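Local coordinates for periplasmic His/Glu/Gln/Arg/opine family-binding protein (Silicibacter pomeroyi, PDB 3I6V), which binds lysine between its two lobes and probably serves as the periplasmic solute receptor of an ABC transporter for polar amino acids, at residues 200-203 against 207-210; 119-122 against 127-130. All coordinates share one frame; numbering follows the deposited sequence.

Contact 1. Residues 200-203 against 207-210; sequences TSMK and TLNT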
ATOM      1  N   THR A 200       1.595  -8.447  16.967  1.00 26.69           N
ATOM      2  CA  THR A 200       2.753  -8.896  17.742  1.00 27.83           C
ATOM      3  C   THR A 200       2.811 -10.444  17.839  1.00 28.34           C
ATOM      4  O   THR A 200       3.850 -11.032  17.589  1.00 28.39           O
ATOM      5  CB  THR A 200       2.748  -8.255  19.139  1.00 28.14           C
ATOM      6  OG1 THR A 200       2.963  -6.855  18.987  1.00 27.87           O
ATOM      7  CG2 THR A 200       3.871  -8.848  20.046  1.00 28.83           C
ATOM      8  N   SER A 201       1.687 -11.062  18.164  1.00 29.74           N
ATOM      9  CA  SER A 201       1.552 -12.539  18.187  1.00 31.84           C
ATOM     10  C   SER A 201       1.939 -13.205  16.847  1.00 32.72           C
ATOM     11  O   SER A 201       2.580 -14.260  16.844  1.00 33.64           O
ATOM     12  CB  SER A 201       0.130 -12.934  18.610  1.00 31.88           C
ATOM     13  OG  SER A 201      -0.785 -12.880  17.493  1.00 34.21           O
ATOM     14  N   MET A 202       1.609 -12.583  15.710  1.00 32.14           N
ATOM     15  CA  MET A 202       1.991 -13.158  14.401  1.00 31.30           C
ATOM     16  C   MET A 202       3.481 -12.970  14.103  1.00 31.70           C
ATOM     17  O   MET A 202       4.098 -13.765  13.357  1.00 31.54           O
ATOM     18  CB  MET A 202       1.146 -12.565  13.256  1.00 31.03           C
ATOM     19  CG  MET A 202      -0.343 -12.897  13.325  1.00 29.31           C
ATOM     20  SD  MET A 202      -1.326 -12.355  11.898  1.00 18.68           S
ATOM     21  CE  MET A 202      -0.461 -13.210  10.641  1.00 25.52           C
ATOM     22  N   LYS A 203       4.061 -11.903  14.656  1.00 31.71           N
ATOM     23  CA  LYS A 203       5.499 -11.685  14.544  1.00 33.19           C
ATOM     24  C   LYS A 203       6.250 -12.715  15.402  1.00 34.66           C
ATOM     25  O   LYS A 203       7.251 -13.256  14.970  1.00 34.71           O
ATOM     26  CB  LYS A 203       5.916 -10.239  14.919  1.00 33.15           C
ATOM     27  CG  LYS A 203       5.453  -9.167  13.880  1.00 31.15           C
ATOM     28  CD  LYS A 203       5.954  -7.766  14.196  1.00 31.69           C
ATOM     29  CE  LYS A 203       5.328  -6.710  13.251  1.00 28.50           C
ATOM     30  NZ  LYS A 203       5.707  -5.277  13.640  1.00 27.05           N
ATOM     31  N   THR A 207       4.161 -16.608  11.755  1.00 34.26           N
ATOM     32  CA  THR A 207       3.107 -16.670  10.744  1.00 34.22           C
ATOM     33  C   THR A 207       3.045 -15.442   9.830  1.00 33.70           C
ATOM     34  O   THR A 207       2.599 -15.547   8.671  1.00 33.86           O
ATOM     35  CB  THR A 207       1.706 -16.942  11.336  1.00 34.47           C
ATOM     36  OG1 THR A 207       1.436 -16.008  12.391  1.00 35.70           O
ATOM     37  CG2 THR A 207       1.610 -18.401  11.869  1.00 36.09           C
ATOM     38  N   LEU A 208       3.474 -14.286  10.338  1.00 32.51           N
ATOM     39  CA  LEU A 208       3.466 -13.064   9.522  1.00 31.35           C
ATOM     40  C   LEU A 208       4.546 -13.145   8.466  1.00 31.39           C
ATOM     41  O   LEU A 208       4.286 -12.863   7.299  1.00 31.36           O
ATOM     42  CB  LEU A 208       3.614 -11.790  10.378  1.00 30.58           C
ATOM     43  CG  LEU A 208       3.591 -10.456   9.615  1.00 28.57           C
ATOM     44  CD1 LEU A 208       2.366 -10.328   8.689  1.00 24.49           C
ATOM     45  CD2 LEU A 208       3.638  -9.270  10.628  1.00 26.24           C
ATOM     46  N   ASN A 209       5.749 -13.568   8.855  1.00 32.57           N
ATOM     47  CA  ASN A 209       6.830 -13.793   7.878  1.00 33.42           C
ATOM     48  C   ASN A 209       6.432 -14.735   6.749  1.00 33.10           C
ATOM     49  O   ASN A 209       6.744 -14.470   5.593  1.00 33.84           O
ATOM     50  CB  ASN A 209       8.096 -14.327   8.542  1.00 33.84           C
ATOM     51  CG  ASN A 209       8.835 -13.266   9.319  1.00 36.32           C
ATOM     52  OD1 ASN A 209       8.525 -12.067   9.222  1.00 36.05           O
ATOM     53  ND2 ASN A 209       9.837 -13.695  10.089  1.00 32.85           N
ATOM     54  N   THR A 210       5.744 -15.824   7.095  1.00 33.60           N
ATOM     55  CA  THR A 210       5.281 -16.820   6.112  1.00 33.07           C
ATOM     56  C   THR A 210       4.284 -16.176   5.170  1.00 32.63           C
ATOM     57  O   THR A 210       4.402 -16.348   3.968  1.00 32.99           O
ATOM     58  CB  THR A 210       4.630 -18.044   6.791  1.00 33.45           C
ATOM     59  OG1 THR A 210       5.544 -18.589   7.739  1.00 32.67           O
ATOM     60  CG2 THR A 210       4.246 -19.152   5.744  1.00 34.56           C
TER
HETATM   61  O   HOH W   1       6.334 -13.648  11.722  1.00 30.66           O

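Contact 2. Residues 119-122 against 127-130; sequences GYIA and TLVE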
ATOM      1  N   GLY A 119       4.350  12.811  -2.722  1.00 18.57           N
ATOM      2  CA  GLY A 119       5.059  13.846  -1.918  1.00 20.29           C
ATOM      3  C   GLY A 119       6.540  14.001  -2.296  1.00 20.62           C
ATOM      4  O   GLY A 119       7.051  15.118  -2.414  1.00 20.76           O
ATOM      5  N   TYR A 120       7.215  12.877  -2.516  1.00 20.81           N
ATOM      6  CA  TYR A 120       8.641  12.857  -2.859  1.00 20.46           C
ATOM      7  C   TYR A 120       8.844  13.487  -4.221  1.00 21.12           C
ATOM      8  O   TYR A 120       9.757  14.299  -4.410  1.00 20.48           O
ATOM      9  CB  TYR A 120       9.142  11.404  -2.863  1.00 20.35           C
ATOM     10  CG  TYR A 120      10.589  11.238  -3.291  1.00 20.57           C
ATOM     11  CD1 TYR A 120      11.615  11.215  -2.356  1.00 19.87           C
ATOM     12  CD2 TYR A 120      10.920  11.072  -4.642  1.00 21.65           C
ATOM     13  CE1 TYR A 120      12.966  11.049  -2.753  1.00 21.26           C
ATOM     14  CE2 TYR A 120      12.258  10.895  -5.055  1.00 22.65           C
ATOM     15  CZ  TYR A 120      13.274  10.892  -4.114  1.00 24.17           C
ATOM     16  OH  TYR A 120      14.596  10.718  -4.543  1.00 24.64           O
ATOM     17  N   ILE A 121       7.991  13.132  -5.185  1.00 22.21           N
ATOM     18  CA  ILE A 121       8.114  13.741  -6.513  1.00 22.15           C
ATOM     19  C   ILE A 121       7.788  15.235  -6.497  1.00 22.12           C
ATOM     20  O   ILE A 121       8.476  16.022  -7.176  1.00 22.39           O
ATOM     21  CB  ILE A 121       7.265  13.005  -7.575  1.00 22.60           C
ATOM     22  CG1 ILE A 121       7.731  11.551  -7.689  1.00 20.91           C
ATOM     23  CG2 ILE A 121       7.301  13.775  -8.917  1.00 22.32           C
ATOM     24  CD1 ILE A 121       9.234  11.351  -8.136  1.00 19.22           C
ATOM     25  N   ALA A 122       6.790  15.641  -5.707  1.00 21.81           N
ATOM     26  CA  ALA A 122       6.397  17.054  -5.662  1.00 23.58           C
ATOM     27  C   ALA A 122       7.543  17.906  -5.094  1.00 24.42           C
ATOM     28  O   ALA A 122       7.730  19.032  -5.543  1.00 24.35           O
ATOM     29  CB  ALA A 122       5.130  17.287  -4.817  1.00 23.35           C
ATOM     30  N   THR A 127       8.457  17.002 -12.729  1.00 38.53           N
ATOM     31  CA  THR A 127       7.091  17.500 -12.799  1.00 37.75           C
ATOM     32  C   THR A 127       6.141  16.362 -12.373  1.00 36.20           C
ATOM     33  O   THR A 127       6.159  15.279 -12.960  1.00 36.14           O
ATOM     34  CB  THR A 127       6.770  18.004 -14.216  1.00 38.13           C
ATOM     35  OG1 THR A 127       7.550  19.174 -14.459  1.00 40.14           O
ATOM     36  CG2 THR A 127       5.290  18.364 -14.384  1.00 39.39           C
ATOM     37  N   LEU A 128       5.346  16.608 -11.331  1.00 33.87           N
ATOM     38  CA  LEU A 128       4.440  15.588 -10.796  1.00 31.91           C
ATOM     39  C   LEU A 128       3.104  15.598 -11.531  1.00 31.23           C
ATOM     40  O   LEU A 128       2.476  16.625 -11.628  1.00 31.92           O
ATOM     41  CB  LEU A 128       4.177  15.854  -9.309  1.00 31.10           C
ATOM     42  CG  LEU A 128       3.057  15.041  -8.634  1.00 28.54           C
ATOM     43  CD1 LEU A 128       3.324  13.569  -8.651  1.00 24.21           C
ATOM     44  CD2 LEU A 128       2.785  15.533  -7.188  1.00 26.26           C
ATOM     45  N   VAL A 129       2.655  14.447 -12.007  1.00 30.69           N
ATOM     46  CA  VAL A 129       1.239  14.292 -12.332  1.00 29.60           C
ATOM     47  C   VAL A 129       0.610  13.182 -11.460  1.00 28.52           C
ATOM     48  O   VAL A 129       1.111  12.044 -11.390  1.00 27.34           O
ATOM     49  CB  VAL A 129       0.985  14.101 -13.885  1.00 29.91           C
ATOM     50  CG1 VAL A 129       1.777  12.915 -14.428  1.00 32.69           C
ATOM     51  CG2 VAL A 129      -0.516  13.956 -14.201  1.00 30.91           C
ATOM     52  N   GLU A 130      -0.489  13.531 -10.802  1.00 27.53           N
ATOM     53  CA  GLU A 130      -1.173  12.623  -9.870  1.00 27.42           C
ATOM     54  C   GLU A 130      -2.356  11.907 -10.501  1.00 27.28           C
ATOM     55  O   GLU A 130      -3.112  12.528 -11.220  1.00 26.65           O
ATOM     56  CB  GLU A 130      -1.672  13.427  -8.678  1.00 27.60           C
ATOM     57  CG  GLU A 130      -0.520  13.909  -7.823  1.00 27.95           C
ATOM     58  CD  GLU A 130      -0.972  14.655  -6.577  1.00 31.99           C
ATOM     59  OE1 GLU A 130      -1.055  14.023  -5.505  1.00 31.73           O
ATOM     60  OE2 GLU A 130      -1.202  15.880  -6.654  1.00 35.30           O
TER

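Contact 1. Residues 200-203 against 207-210
The backbone oxygen M202 O is gripped twice across this helix-helix junction. L208 N donates to M202 O at 3.1 Å, nearly straight (164° at the hydrogen) but from above the carbonyl plane, 46° out of it. A water also donates to M202 O at 2.8 Å and accepts from N209 N at 2.9 Å, so the last turn of helix 189-204 reaches L208 N directly and N209 N through water. Such early N-H groups have no carbonyl of their own helix to bond, and M202 O supplies one. Side chains pack around this link. T207 holds OG1 between its backbone N and carbonyl carbon (chi1 52°), which sets the oxygen 3.6 Å from M202 CB while it bonds D205 OD1. M202 lies across T207 at about a right angle, and its chain bends at the sulfur to bring CE within 3.8 Å of T207 OG1. M202 CB also meets L208 CB at 3.9 Å. K203 runs extended beside L208, pointing the same way, with CG 3.7 Å from L208 CD2; its NZ continues to Q86 OE1 and N87 O, and Y223 adds a cation-pi contact. Helix 30-42 packs against the junction, with L34, L38 and R41 on M202 and R41 also on T207, so that one helix touches both C-terminal helices.

Contact 2. Residues 119-122 against 127-130
I121 and L128 meet through their branches: I121 CG2 stands anti to the backbone N, and L128 CG does likewise (chi1 169°), so that a methyl of the helix and the isobutyl group of the strand reach each other. This is the second half of a beta-alpha-beta crossover, in which strand 108-112, helix 116-123 and the parallel strand 127-131 follow in order; the helix lies over one face of the sheet. I121 CG2 rests over the root of L128, 3.8 Å from its CB and 3.9 Å from its CA, and the two side chains pass at a slant. In the other branch of I121, CG1 stands anti to the carbonyl carbon, and a further turn at chi2 (-61°) takes CD1 away from the strand to the edge of the Y120 ring, in its plane. I121 also packs on V109 of strand 108-112 and on Y96 of strand 93-98, while L128 touches A111 of the neighbouring parallel strand. T127 and V129 turn their CB atoms away from the helix, and their backbones pair with strand 108-112. The packing is wholly apolar, and its outer margin is solvent-accessible at A122. L128 forks there: CD1 packs against I121, 4.0 Å from CG2 and 4.1 Å from CB, whereas CD2 swings outward and meets A122 CB at 3.8 Å.

In the fold
The two contacts lie on opposite sides of the chain's centre, their centres about 35 Å apart, consistent with one in each lobe of the solute-binding fold; they share no helix or strand. Both are short-range closures of a helix end on the next element, and both are partly buried. Contact 1 joins two helices and relies on backbone polarity, a carbonyl meeting N-H groups directly and through water, with M202 and L208 buried beside it. Contact 2 joins a helix to a strand by apolar packing alone: I121 is buried, while A122 marks the surface edge. Helix 116-123 starts with pocket residues of the bound lysine, although the side chain of I121 stays about 11 Å from the lysine.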